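Local atomic coordinates of DUF3501 family protein (Burkholderia pseudomallei K96243, PDB entry 3FJV), a protein that is of unknown function but combines an antiparallel sheet with a pair of long helices and occurs as two copies in its assembly. Residues L91-E96 against V109-R114; V35-G38 against R42-F45; I27-R32 against E48-Y53; K17-E22 against L59-I64; D7-L12 against Y53-M58. All coordinates share one frame; numbering follows the deposited sequence. Where two conformers were deposited one is given.

Interaction 1 (L91-E96 against V109-R114)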
# COMPACT_ATOMS: atom_id res chain seq x y z
N LEU A 91 6.04 -8.37 -6.30
CA LEU A 91 4.75 -9.03 -6.39
C LEU A 91 3.67 -7.96 -6.26
O LEU A 91 3.68 -7.16 -5.31
CB LEU A 91 4.56 -10.06 -5.27
CG LEU A 91 3.21 -10.81 -5.14
CD1 LEU A 91 2.92 -11.82 -6.23
CD2 LEU A 91 3.13 -11.58 -3.79
N GLN A 92 2.71 -8.00 -7.18
CA GLN A 92 1.57 -7.09 -7.12
C GLN A 92 0.30 -7.91 -7.11
O GLN A 92 0.18 -8.88 -7.84
CB GLN A 92 1.56 -6.10 -8.28
CG GLN A 92 2.73 -5.10 -8.18
CD GLN A 92 2.51 -3.85 -9.01
OE1 GLN A 92 1.55 -3.08 -8.75
NE2 GLN A 92 3.39 -3.60 -9.98
N ILE A 93 -0.62 -7.52 -6.24
CA ILE A 93 -1.93 -8.14 -6.10
C ILE A 93 -2.88 -7.12 -6.68
O ILE A 93 -2.90 -5.97 -6.21
CB ILE A 93 -2.24 -8.38 -4.60
CG1 ILE A 93 -1.18 -9.29 -3.98
CG2 ILE A 93 -3.63 -9.03 -4.40
CD1 ILE A 93 -1.14 -9.19 -2.43
N GLU A 94 -3.65 -7.50 -7.70
CA GLU A 94 -4.51 -6.58 -8.41
C GLU A 94 -5.97 -7.03 -8.43
O GLU A 94 -6.28 -8.12 -8.90
CB GLU A 94 -3.99 -6.41 -9.83
CG GLU A 94 -2.58 -5.75 -9.85
CD GLU A 94 -1.85 -5.88 -11.18
OE1 GLU A 94 -2.28 -6.68 -12.06
OE2 GLU A 94 -0.82 -5.18 -11.33
N TYR A 95 -6.87 -6.18 -7.92
CA TYR A 95 -8.31 -6.47 -7.95
C TYR A 95 -9.09 -5.31 -8.57
O TYR A 95 -8.65 -4.16 -8.53
CB TYR A 95 -8.83 -6.83 -6.54
CG TYR A 95 -8.54 -8.28 -6.19
CD1 TYR A 95 -7.30 -8.63 -5.70
CD2 TYR A 95 -9.48 -9.30 -6.38
CE1 TYR A 95 -7.00 -9.92 -5.36
CE2 TYR A 95 -9.18 -10.62 -6.06
CZ TYR A 95 -7.91 -10.90 -5.56
OH TYR A 95 -7.51 -12.16 -5.25
N GLU A 96 -10.26 -5.62 -9.13
CA GLU A 96 -11.01 -4.65 -9.95
C GLU A 96 -11.53 -3.43 -9.20
O GLU A 96 -11.69 -2.37 -9.80
CB GLU A 96 -12.16 -5.32 -10.69
CG GLU A 96 -11.71 -6.45 -11.61
CD GLU A 96 -12.49 -6.49 -12.91
OE1 GLU A 96 -13.74 -6.44 -12.89
OE2 GLU A 96 -11.82 -6.57 -13.97
N VAL A 109 -3.89 -12.41 3.42
CA VAL A 109 -2.79 -12.12 4.35
C VAL A 109 -1.74 -13.25 4.33
O VAL A 109 -2.05 -14.44 4.35
CB VAL A 109 -3.32 -11.91 5.79
CG1 VAL A 109 -4.05 -13.14 6.24
CG2 VAL A 109 -2.17 -11.56 6.72
N GLY A 110 -0.48 -12.86 4.24
CA GLY A 110 0.61 -13.82 4.26
C GLY A 110 0.87 -14.50 2.92
O GLY A 110 1.75 -15.33 2.82
N ILE A 111 0.15 -14.12 1.88
CA ILE A 111 0.39 -14.73 0.54
C ILE A 111 1.81 -14.54 0.02
O ILE A 111 2.35 -15.41 -0.66
CB ILE A 111 -0.64 -14.25 -0.51
CG1 ILE A 111 -0.63 -15.19 -1.72
CG2 ILE A 111 -0.43 -12.77 -0.92
CD1 ILE A 111 -1.82 -15.00 -2.66
N GLU A 112 2.42 -13.41 0.33
CA GLU A 112 3.80 -13.14 -0.10
C GLU A 112 4.83 -14.16 0.39
O GLU A 112 5.91 -14.25 -0.17
CB GLU A 112 4.22 -11.74 0.30
CG GLU A 112 4.41 -11.48 1.81
CD GLU A 112 3.08 -11.22 2.56
OE1 GLU A 112 2.01 -11.43 1.98
OE2 GLU A 112 3.12 -10.80 3.72
N ASP A 113 4.49 -14.91 1.45
CA ASP A 113 5.33 -15.97 2.01
C ASP A 113 5.07 -17.34 1.37
O ASP A 113 5.79 -18.27 1.65
CB ASP A 113 5.01 -16.19 3.51
CG ASP A 113 5.11 -14.95 4.33
OD1 ASP A 113 6.00 -14.13 4.05
OD2 ASP A 113 4.34 -14.82 5.31
N ARG A 114 4.02 -17.46 0.54
CA ARG A 114 3.53 -18.77 0.06
C ARG A 114 3.74 -18.97 -1.44
O ARG A 114 3.37 -19.99 -1.98
CB ARG A 114 2.05 -18.94 0.39
CG ARG A 114 1.67 -18.74 1.83
CD ARG A 114 2.57 -19.44 2.80
NE ARG A 114 2.77 -20.86 2.51
CZ ARG A 114 3.53 -21.67 3.24
NH1 ARG A 114 4.12 -21.21 4.32
NH2 ARG A 114 3.67 -22.96 2.92

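Interaction 2 (V35-G38 against R42-F45)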
# COMPACT_ATOMS: atom_id res chain seq x y z
N VAL A 35 5.93 -12.57 -14.92
CA VAL A 35 5.12 -13.79 -14.84
C VAL A 35 3.79 -13.50 -14.11
O VAL A 35 3.78 -12.76 -13.13
CB VAL A 35 5.83 -14.91 -14.07
CG1 VAL A 35 5.08 -16.22 -14.26
CG2 VAL A 35 7.34 -15.04 -14.47
N SER A 36 2.69 -14.08 -14.56
CA SER A 36 1.43 -14.03 -13.85
C SER A 36 1.23 -15.28 -13.06
O SER A 36 1.71 -16.33 -13.47
CB SER A 36 0.31 -13.88 -14.85
OG SER A 36 0.34 -12.56 -15.28
N ILE A 37 0.55 -15.19 -11.92
CA ILE A 37 0.27 -16.38 -11.11
C ILE A 37 -1.24 -16.30 -10.84
O ILE A 37 -1.71 -15.52 -10.00
CB ILE A 37 1.04 -16.42 -9.76
CG1 ILE A 37 2.56 -16.33 -9.95
CG2 ILE A 37 0.75 -17.73 -9.04
CD1 ILE A 37 3.32 -16.24 -8.51
N GLY A 38 -1.99 -17.09 -11.59
CA GLY A 38 -3.45 -16.98 -11.58
C GLY A 38 -3.87 -15.67 -12.18
O GLY A 38 -3.11 -15.08 -12.95
N ARG A 42 0.79 -10.84 -9.93
CA ARG A 42 1.78 -10.56 -10.99
C ARG A 42 3.17 -10.43 -10.36
O ARG A 42 3.31 -9.76 -9.35
CB ARG A 42 1.41 -9.24 -11.68
CG ARG A 42 0.04 -9.21 -12.34
CD ARG A 42 -0.06 -10.21 -13.49
NE ARG A 42 -1.40 -10.28 -14.09
CZ ARG A 42 -2.35 -11.17 -13.80
NH1 ARG A 42 -2.18 -12.14 -12.90
NH2 ARG A 42 -3.51 -11.10 -14.45
N LEU A 43 4.19 -11.11 -10.90
CA LEU A 43 5.56 -10.97 -10.41
C LEU A 43 6.41 -10.35 -11.52
O LEU A 43 6.32 -10.75 -12.67
CB LEU A 43 6.23 -12.34 -10.11
CG LEU A 43 6.09 -13.11 -8.81
CD1 LEU A 43 6.94 -14.34 -8.90
CD2 LEU A 43 6.51 -12.27 -7.62
N LEU A 44 7.23 -9.37 -11.16
CA LEU A 44 8.25 -8.84 -12.04
C LEU A 44 9.57 -9.16 -11.45
O LEU A 44 9.91 -8.66 -10.36
CB LEU A 44 8.11 -7.34 -12.27
CG LEU A 44 9.11 -6.74 -13.30
CD1 LEU A 44 8.73 -7.15 -14.71
CD2 LEU A 44 9.13 -5.21 -13.11
N PHE A 45 10.35 -9.99 -12.15
CA PHE A 45 11.71 -10.27 -11.75
C PHE A 45 12.59 -9.08 -12.08
O PHE A 45 12.64 -8.63 -13.23
CB PHE A 45 12.21 -11.56 -12.37
CG PHE A 45 11.60 -12.75 -11.75
CD1 PHE A 45 12.17 -13.30 -10.61
CD2 PHE A 45 10.38 -13.27 -12.23
CE1 PHE A 45 11.61 -14.42 -9.98
CE2 PHE A 45 9.79 -14.36 -11.63
CZ PHE A 45 10.39 -14.95 -10.45

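Interaction 3 (I27-R32 against E48-Y53)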
# COMPACT_ATOMS: atom_id res chain seq x y z
N ILE A 27 9.24 -1.39 -21.08
CA ILE A 27 8.13 -2.27 -21.41
C ILE A 27 8.56 -3.49 -22.24
O ILE A 27 8.19 -4.61 -21.92
CB ILE A 27 6.98 -1.49 -22.18
CG1 ILE A 27 6.17 -0.66 -21.15
CG2 ILE A 27 6.02 -2.47 -22.97
CD1 ILE A 27 5.13 0.36 -21.78
N ALA A 28 9.35 -3.26 -23.29
CA ALA A 28 9.84 -4.32 -24.13
C ALA A 28 10.71 -5.28 -23.30
O ALA A 28 10.57 -6.51 -23.41
CB ALA A 28 10.65 -3.77 -25.31
N HIS A 29 11.59 -4.73 -22.49
CA HIS A 29 12.47 -5.54 -21.64
C HIS A 29 11.65 -6.43 -20.69
O HIS A 29 11.99 -7.60 -20.45
CB HIS A 29 13.46 -4.69 -20.85
CG HIS A 29 14.42 -5.48 -20.02
ND1 HIS A 29 15.49 -6.17 -20.57
CD2 HIS A 29 14.47 -5.72 -18.68
CE1 HIS A 29 16.15 -6.79 -19.61
NE2 HIS A 29 15.56 -6.54 -18.45
N LYS A 30 10.58 -5.87 -20.14
CA LYS A 30 9.83 -6.57 -19.11
C LYS A 30 9.10 -7.80 -19.65
O LYS A 30 8.66 -8.64 -18.90
CB LYS A 30 8.84 -5.63 -18.40
CG LYS A 30 9.40 -4.64 -17.44
CD LYS A 30 8.29 -3.76 -16.89
CE LYS A 30 8.80 -2.79 -15.89
NZ LYS A 30 7.72 -2.05 -15.23
N LYS A 31 8.97 -7.92 -20.97
CA LYS A 31 8.45 -9.15 -21.56
C LYS A 31 9.30 -10.34 -21.24
O LYS A 31 8.80 -11.47 -21.26
CB LYS A 31 8.26 -9.00 -23.12
CG LYS A 31 7.13 -8.01 -23.37
CD LYS A 31 6.90 -7.67 -24.83
CE LYS A 31 5.86 -6.55 -24.93
NZ LYS A 31 5.74 -5.92 -26.31
N ARG A 32 10.59 -10.14 -20.94
CA ARG A 32 11.43 -11.26 -20.50
C ARG A 32 11.50 -11.47 -18.99
O ARG A 32 12.27 -12.30 -18.52
CB ARG A 32 12.85 -11.02 -21.00
CG ARG A 32 12.86 -10.83 -22.53
CD ARG A 32 14.22 -11.18 -23.15
NE ARG A 32 14.58 -12.58 -22.93
CZ ARG A 32 15.82 -13.02 -22.77
NH1 ARG A 32 16.87 -12.18 -22.79
NH2 ARG A 32 16.02 -14.31 -22.58
N GLU A 48 18.93 -4.77 -13.56
CA GLU A 48 19.46 -3.40 -13.70
C GLU A 48 18.48 -2.48 -14.47
O GLU A 48 18.24 -1.33 -14.10
CB GLU A 48 20.83 -3.40 -14.37
CG GLU A 48 21.48 -2.00 -14.38
CD GLU A 48 22.79 -1.93 -15.10
OE1 GLU A 48 23.03 -2.73 -16.01
OE2 GLU A 48 23.53 -0.98 -14.84
N THR A 49 17.94 -3.00 -15.56
CA THR A 49 17.04 -2.22 -16.40
C THR A 49 15.76 -1.80 -15.65
O THR A 49 15.38 -0.65 -15.69
CB THR A 49 16.72 -2.99 -17.66
OG1 THR A 49 17.93 -3.23 -18.41
CG2 THR A 49 15.72 -2.23 -18.51
N THR A 50 15.11 -2.75 -15.01
CA THR A 50 13.86 -2.49 -14.32
C THR A 50 14.07 -1.59 -13.12
O THR A 50 13.22 -0.73 -12.85
CB THR A 50 13.09 -3.77 -13.88
OG1 THR A 50 13.84 -4.50 -12.90
CG2 THR A 50 12.79 -4.70 -15.08
N ILE A 51 15.19 -1.76 -12.42
CA ILE A 51 15.46 -1.00 -11.18
C ILE A 51 15.87 0.46 -11.51
O ILE A 51 15.32 1.39 -10.96
CB ILE A 51 16.50 -1.72 -10.25
CG1 ILE A 51 15.95 -3.09 -9.82
CG2 ILE A 51 16.73 -0.84 -8.96
CD1 ILE A 51 16.98 -4.04 -9.17
N ARG A 52 16.82 0.63 -12.44
CA ARG A 52 17.26 1.95 -12.91
C ARG A 52 16.10 2.82 -13.39
O ARG A 52 16.01 4.01 -13.03
CB ARG A 52 18.32 1.76 -13.98
CG ARG A 52 19.08 2.95 -14.43
CD ARG A 52 20.42 2.55 -15.05
NE ARG A 52 21.09 3.72 -15.57
CZ ARG A 52 20.88 4.26 -16.77
NH1 ARG A 52 20.07 3.67 -17.65
NH2 ARG A 52 21.48 5.39 -17.11
N TYR A 53 15.19 2.22 -14.13
CA TYR A 53 13.97 2.87 -14.57
C TYR A 53 13.10 3.32 -13.40
O TYR A 53 12.65 4.46 -13.35
CB TYR A 53 13.17 1.93 -15.45
CG TYR A 53 11.82 2.46 -15.88
CD1 TYR A 53 11.73 3.47 -16.82
CD2 TYR A 53 10.65 1.95 -15.36
CE1 TYR A 53 10.51 3.99 -17.23
CE2 TYR A 53 9.39 2.43 -15.81
CZ TYR A 53 9.34 3.44 -16.74
OH TYR A 53 8.15 3.94 -17.21

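Interaction 4 (K17-E22 against L59-I64)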
# COMPACT_ATOMS: atom_id res chain seq x y z
N LYS A 17 14.66 14.13 -21.09
CA LYS A 17 14.91 14.08 -22.54
C LYS A 17 14.70 12.68 -23.13
O LYS A 17 14.28 12.57 -24.28
CB LYS A 17 16.30 14.63 -22.90
CG LYS A 17 16.37 16.17 -22.80
CD LYS A 17 17.80 16.72 -22.91
CE LYS A 17 17.85 18.21 -23.29
NZ LYS A 17 17.51 19.18 -22.21
N VAL A 18 14.94 11.61 -22.36
CA VAL A 18 14.75 10.26 -22.93
C VAL A 18 13.54 9.49 -22.34
O VAL A 18 13.37 8.31 -22.61
CB VAL A 18 16.06 9.40 -22.81
CG1 VAL A 18 17.21 9.99 -23.67
CG2 VAL A 18 16.51 9.17 -21.33
N ARG A 19 12.72 10.14 -21.52
CA ARG A 19 11.73 9.42 -20.72
C ARG A 19 10.73 8.61 -21.54
O ARG A 19 10.49 7.45 -21.26
CB ARG A 19 11.02 10.36 -19.78
CG ARG A 19 9.92 9.72 -18.91
CD ARG A 19 9.35 10.75 -17.96
NE ARG A 19 8.52 10.11 -16.98
CZ ARG A 19 7.33 10.50 -16.59
NH1 ARG A 19 6.75 11.64 -17.05
NH2 ARG A 19 6.72 9.77 -15.66
N ARG A 20 10.17 9.20 -22.58
CA ARG A 20 9.21 8.50 -23.37
C ARG A 20 9.84 7.29 -24.05
O ARG A 20 9.25 6.24 -24.14
CB ARG A 20 8.59 9.44 -24.44
CG ARG A 20 7.17 9.94 -24.12
CD ARG A 20 6.47 10.47 -25.40
NE ARG A 20 6.60 9.61 -26.62
CZ ARG A 20 5.91 8.49 -26.91
NH1 ARG A 20 5.00 7.98 -26.07
NH2 ARG A 20 6.14 7.83 -28.07
N GLN A 21 11.04 7.45 -24.55
CA GLN A 21 11.78 6.34 -25.15
C GLN A 21 12.09 5.23 -24.14
O GLN A 21 12.03 4.02 -24.45
CB GLN A 21 13.05 6.95 -25.76
CG GLN A 21 13.95 6.02 -26.53
CD GLN A 21 15.13 6.77 -27.17
OE1 GLN A 21 15.90 7.45 -26.48
NE2 GLN A 21 15.28 6.64 -28.49
N GLU A 22 12.41 5.63 -22.92
CA GLU A 22 12.66 4.69 -21.85
C GLU A 22 11.42 3.90 -21.43
O GLU A 22 11.54 2.69 -21.17
CB GLU A 22 13.25 5.41 -20.63
CG GLU A 22 14.67 5.94 -20.85
CD GLU A 22 15.67 4.82 -21.07
OE1 GLU A 22 15.87 4.42 -22.24
OE2 GLU A 22 16.26 4.36 -20.08
N LEU A 59 12.64 9.77 -9.08
CA LEU A 59 13.33 11.04 -9.11
C LEU A 59 12.62 12.06 -9.99
O LEU A 59 12.45 13.22 -9.58
CB LEU A 59 14.79 10.87 -9.53
CG LEU A 59 15.66 9.93 -8.68
CD1 LEU A 59 17.05 9.71 -9.30
CD2 LEU A 59 15.75 10.40 -7.22
N HIS A 60 12.15 11.62 -11.16
CA HIS A 60 11.47 12.51 -12.11
C HIS A 60 10.15 13.11 -11.54
O HIS A 60 9.93 14.35 -11.53
CB HIS A 60 11.18 11.79 -13.41
CG HIS A 60 10.40 12.64 -14.41
ND1 HIS A 60 11.02 13.53 -15.26
CD2 HIS A 60 9.08 12.74 -14.66
CE1 HIS A 60 10.10 14.15 -15.99
NE2 HIS A 60 8.91 13.68 -15.65
N ILE A 61 9.32 12.22 -11.00
CA ILE A 61 8.01 12.59 -10.52
C ILE A 61 8.11 13.46 -9.25
O ILE A 61 7.37 14.42 -9.13
CB ILE A 61 7.13 11.33 -10.24
CG1 ILE A 61 6.72 10.70 -11.59
CG2 ILE A 61 5.89 11.72 -9.48
CD1 ILE A 61 6.16 9.20 -11.49
N GLU A 62 9.02 13.09 -8.35
CA GLU A 62 9.25 13.79 -7.09
C GLU A 62 10.21 14.97 -7.27
O GLU A 62 10.35 15.74 -6.36
CB GLU A 62 9.78 12.83 -6.00
CG GLU A 62 8.83 11.67 -5.68
CD GLU A 62 7.51 12.15 -5.15
OE1 GLU A 62 7.51 12.88 -4.14
OE2 GLU A 62 6.46 11.82 -5.74
N LYS A 63 10.77 15.15 -8.47
CA LYS A 63 11.78 16.18 -8.78
C LYS A 63 12.91 16.23 -7.76
O LYS A 63 13.16 17.28 -7.16
CB LYS A 63 11.14 17.56 -8.89
CG LYS A 63 10.02 17.67 -9.95
CD LYS A 63 9.45 19.10 -9.98
CE LYS A 63 8.23 19.26 -10.85
NZ LYS A 63 8.53 18.79 -12.18
N ILE A 64 13.58 15.10 -7.60
CA ILE A 64 14.66 14.93 -6.61
C ILE A 64 16.04 15.00 -7.28
O ILE A 64 16.35 14.21 -8.17
CB ILE A 64 14.52 13.56 -5.83
CG1 ILE A 64 13.18 13.53 -5.09
CG2 ILE A 64 15.77 13.33 -4.91
CD1 ILE A 64 12.85 12.12 -4.54

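Interaction 5 (D7-L12 against Y53-M58)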
# COMPACT_ATOMS: atom_id res chain seq x y z
N ASP A 7 26.27 7.80 -9.72
CA ASP A 7 26.85 7.96 -11.07
C ASP A 7 26.27 7.04 -12.14
O ASP A 7 26.53 7.22 -13.33
CB ASP A 7 28.35 7.72 -11.00
CG ASP A 7 29.03 8.68 -10.08
OD1 ASP A 7 28.53 9.84 -9.94
OD2 ASP A 7 30.05 8.26 -9.50
N SER A 8 25.50 6.06 -11.72
CA SER A 8 24.80 5.20 -12.67
C SER A 8 23.52 5.84 -13.21
O SER A 8 22.92 5.30 -14.14
CB SER A 8 24.43 3.88 -11.98
OG SER A 8 25.52 3.39 -11.24
N LEU A 9 23.09 6.95 -12.61
CA LEU A 9 21.82 7.58 -12.92
C LEU A 9 21.98 8.82 -13.77
O LEU A 9 22.96 9.55 -13.67
CB LEU A 9 21.15 7.99 -11.61
CG LEU A 9 20.91 6.92 -10.57
CD1 LEU A 9 20.24 7.53 -9.32
CD2 LEU A 9 20.06 5.79 -11.17
N LEU A 10 21.01 9.06 -14.62
CA LEU A 10 20.90 10.30 -15.33
C LEU A 10 20.43 11.41 -14.40
O LEU A 10 19.78 11.17 -13.37
CB LEU A 10 19.93 10.14 -16.51
CG LEU A 10 20.31 9.10 -17.55
CD1 LEU A 10 19.29 9.07 -18.65
CD2 LEU A 10 21.71 9.34 -18.13
N THR A 11 20.77 12.64 -14.74
CA THR A 11 20.21 13.78 -14.06
C THR A 11 18.75 13.88 -14.45
O THR A 11 18.31 13.27 -15.43
CB THR A 11 20.90 15.04 -14.52
OG1 THR A 11 20.77 15.12 -15.95
CG2 THR A 11 22.39 15.06 -14.13
N LEU A 12 18.00 14.72 -13.74
CA LEU A 12 16.58 14.95 -14.05
C LEU A 12 16.46 15.44 -15.50
O LEU A 12 15.58 15.04 -16.23
CB LEU A 12 15.97 16.00 -13.09
CG LEU A 12 15.79 15.61 -11.61
CD1 LEU A 12 15.13 16.75 -10.78
CD2 LEU A 12 14.97 14.31 -11.46
N TYR A 53 15.19 2.22 -14.13
CA TYR A 53 13.97 2.87 -14.57
C TYR A 53 13.10 3.32 -13.40
O TYR A 53 12.65 4.46 -13.35
CB TYR A 53 13.17 1.93 -15.45
CG TYR A 53 11.82 2.46 -15.88
CD1 TYR A 53 11.73 3.47 -16.82
CD2 TYR A 53 10.65 1.95 -15.36
CE1 TYR A 53 10.51 3.99 -17.23
CE2 TYR A 53 9.39 2.43 -15.81
CZ TYR A 53 9.34 3.44 -16.74
OH TYR A 53 8.15 3.94 -17.21
N GLN A 54 12.86 2.44 -12.44
CA GLN A 54 12.04 2.84 -11.34
C GLN A 54 12.66 4.02 -10.61
O GLN A 54 11.93 4.90 -10.15
CB GLN A 54 11.79 1.67 -10.38
CG GLN A 54 10.73 0.71 -10.90
CD GLN A 54 10.67 -0.57 -10.12
OE1 GLN A 54 11.20 -1.63 -10.56
NE2 GLN A 54 10.06 -0.50 -8.97
N ILE A 55 13.96 3.98 -10.40
CA ILE A 55 14.66 5.09 -9.70
C ILE A 55 14.53 6.36 -10.52
O ILE A 55 14.16 7.41 -10.01
CB ILE A 55 16.14 4.78 -9.37
CG1 ILE A 55 16.26 3.61 -8.39
CG2 ILE A 55 16.82 6.03 -8.78
CD1 ILE A 55 17.64 2.97 -8.42
N HIS A 56 14.79 6.27 -11.81
CA HIS A 56 14.63 7.43 -12.66
C HIS A 56 13.20 8.02 -12.56
O HIS A 56 13.00 9.25 -12.47
CB HIS A 56 14.96 7.06 -14.11
CG HIS A 56 16.43 6.98 -14.42
ND1 HIS A 56 16.92 6.18 -15.43
CD2 HIS A 56 17.49 7.68 -13.95
CE1 HIS A 56 18.22 6.38 -15.56
NE2 HIS A 56 18.60 7.29 -14.69
N GLU A 57 12.21 7.14 -12.58
CA GLU A 57 10.82 7.52 -12.50
C GLU A 57 10.47 8.21 -11.17
O GLU A 57 9.87 9.29 -11.14
CB GLU A 57 9.92 6.29 -12.76
CG GLU A 57 9.70 5.93 -14.25
CD GLU A 57 9.01 7.04 -15.00
OE1 GLU A 57 7.87 7.38 -14.64
OE2 GLU A 57 9.63 7.63 -15.91
N MSE A 58 10.96 7.65 -10.08
CA MSE A 58 10.75 8.28 -8.79
C MSE A 58 11.36 9.67 -8.71
O MSE A 58 10.70 10.62 -8.29
CB MSE A 58 11.33 7.43 -7.66
CG MSE A 58 11.08 8.02 -6.20
SE MSE A 58 9.33 7.84 -5.51
CE MSE A 58 9.52 6.16 -4.51

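Interaction 1 (L91-E96 against V109-R114)
Two torsions on one strand aim the side chains of this contact at the same target: in Leu-91 CG lies trans to the backbone N (chi1 176°), while in Ile-93 chi1 of -60° sets CG1 beside its own N, and each residue thereby holds a terminal methyl out to 109-114. The two residues are two positions apart in strand 86-93 of the antiparallel sheet, so alternation puts both on the same face, and the connection between helix 98-107 and strand 115-119 folds over that face. Here the connection makes a short 3-10 turn at 111-113, with Asp-113 N bonded to Gly-110 O and Arg-114 N to Ile-111 O.

The turn offers Ile-111 to the strand. Its first torsion (-163°) extends CG1 and leaves the CG2 branch between the backbone N and the carbonyl carbon, and it is this branch that meets Ile-93 CD1, 3.9 Å from Ile-111 CG2. The two isoleucines pass alongside each other in opposite senses. Around them the apolar layer continues with Leu-105 of helix 98-107 against Ile-93 and Leu-41 of the next strand against Ile-111. Gln-92, on the other face, packs on Thr-99 of the second subunit.

Leu-91 approaches the backbone of the turn rather than a side-chain tip: its CD2 lies 4.1 Å from Glu-112 CA and 4.2 Å from Glu-112 CB.

Interaction 2 (V35-G38 against R42-F45)
A beta hairpin joins strands 34-37 and 41-45, and it illustrates how a pair of backbone bonds can fix the pairing of the residues along the two strands. Val-35 and Leu-43 form an antiparallel hydrogen-bonded pair: Val-35 N reaches Leu-43 O at 2.9 Å, and Leu-43 N reaches Val-35 O at 2.8 Å, both nearly straight. Ser-36 and Arg-42 follow as the non-hydrogen-bonded pair, with their side chains together on the other face.

There the arginine bends at chi2 (-64°), which turns its chain back across Ser-36 toward the turn. Ser-36 OG sits over one face of the guanidinium, 3.1 Å from Arg-42 NE, but the angle is too poor for a hydrogen bond. Farther on, Arg-42 NH1 makes a weak bond to Gly-38 O, 3.1 Å away with an N-H...O angle of 133°. Arg-42 NH2 also bonds weakly to Asn-39 O, so two weak bonds to backbone carbonyls lean the group toward the turn.

On the face of Val-35 and Leu-43 the contacts are apolar. Ile-37 CD1 lies 4.1 Å from Leu-43 CD1, the two chains crossing at a slant.

Strand 86-93 flanks 41-45 on its other side, Ile-167 of strand 165-169 packs on Val-35, Ile-37 and Leu-43, and helix 183-190 meets Val-35 and Phe-45.

Interaction 3 (I27-R32 against E48-Y53)
His-29 and Thr-49 make the tight part of this contact, whereas Lys-30 and Tyr-53 mark its looser margin. The histidine extends toward the other helix, with CG trans to the backbone N (chi1 -177°), and presents one ring face to the threonine. Thr-49 CB lies over that face in a CH-pi contact, 3.9 Å from the centroid of the His-29 ring and displaced toward the rim. The methyl adds to it, Thr-49 CG2 being 3.7 Å from His-29 CD2. A second methyl comes to the ring edge: Thr-50 CG2 is 4.1 Å from His-29 CD2.

Helices 12-30 and 48-62, which run in opposite directions, meet here at the end of the first and the start of the second, closing off the hairpin between them. The polar ends of the side chains look to that connection: His-29 NE2 bonds to Asp-47 OD2, which should restrain rotation of the ring, and Thr-50 OG1 bonds to Glu-46 OE1 and Asp-47 N.

The loose side begins at Lys-30, whose CG packs on Thr-50 CG2 at 4.1 Å before the chain runs on fully extended. Tyr-53 comes no closer than 4.8 Å to 27-32, and its OH is hydrogen-bonded to His-23 ND1 instead.

Interaction 4 (K17-E22 against L59-I64)
The Arg-19 side chain lies over one face of the His-60 ring, and these two groups make most of the contact. Arg-19 CD sits above the middle of the imidazole, 3.8 Å from its centroid and 13° off the ring normal, a CH-pi contact. Next along the chain, the guanidinium reaches over the rim, with His-60 CD2 under its centre at 3.4 Å from Arg-19 CZ. The planes are inclined by 31°, so the groups overlap without being truly parallel. Arg-19 NH1 is 3.3 Å from His-60 NE2, but it comes obliquely from over the ring, well out of its plane, and the angle does not suit a hydrogen bond. Ile-61 adds an oblique contact, its CG1 lying 4.2 Å from Arg-19 NH2.

An extended arginine makes this reach possible: with CG trans to the backbone N (chi1 178°) and no bend as far as NE, it crosses from helix 12-30 to the last turn of helix 48-62. The bridged turn ends in a Schellman motif, where Lys-63 has positive phi and Ile-64 N bonds to Leu-59 O at 3.0 Å. Helix 12-30 is itself kinked just after Arg-19, the backbone N of Arg-20 and Gln-21 lacking bonds to the preceding turn.

The charge of the guanidinium is met through Arg-19 NH2 by a salt bridge to Glu-57 OE1. Beyond the arginine, Glu-62 OE1 bonds to His-40 of the second subunit, and Ile-61 packs on its Glu-96.

Interaction 5 (D7-L12 against Y53-M58)
His-56 points its ring edge at the backbone of Leu-10, while Leu-9 packs beside it against Ile-55. With CG opposite the carbonyl carbon and beside its own backbone N (chi1 -79°), the imidazole reaches Leu-10 and accepts a hydrogen bond from Leu-10 N through NE2, at 3.0 Å and an angle of 161°, with the donor 15° out of the ring plane. The same nitrogen touches the Leu-10 side chain obliquely, Leu-10 CB being 3.6 Å from His-56 NE2. Leu-9 slides past the histidine in the opposite sense and crosses Ile-55 at about a right angle; there Leu-9 CD1 lies 3.8 Å from Ile-55 CG2.

Tyr-15 stacks on the His-56 ring, which, with the bond to Leu-10 N, probably restrains its rotation. One residue beyond Leu-10, Thr-11 bonds through OG1 to Ala-14 N. Through its bond to Leu-10 N the histidine fastens the loop that leads straight into an N-cap, the side-chain cap at the start of helix 12-30.

The five contacts follow the path from a helical pair to the sheet. Along the chain, interaction 2 is nested inside interaction 3, which is nested inside both 4 and 5; these two cross, and interaction 1 comes after all of them. Interactions 3, 4 and 5 share helix 48-62, and the centres of 4 and 5 are only about 7 Å apart. Interaction 2, its centre about 14 Å from that of interaction 3, carries the chain into the sheet, where neighbouring strands 41-45 and 86-93 connect it to interaction 1. Interactions 1 and 4 stand about 29 Å apart between centres, yet residues of 1, 4 and 5 touch the second subunit, consistent with helices and sheet both serving the assembly.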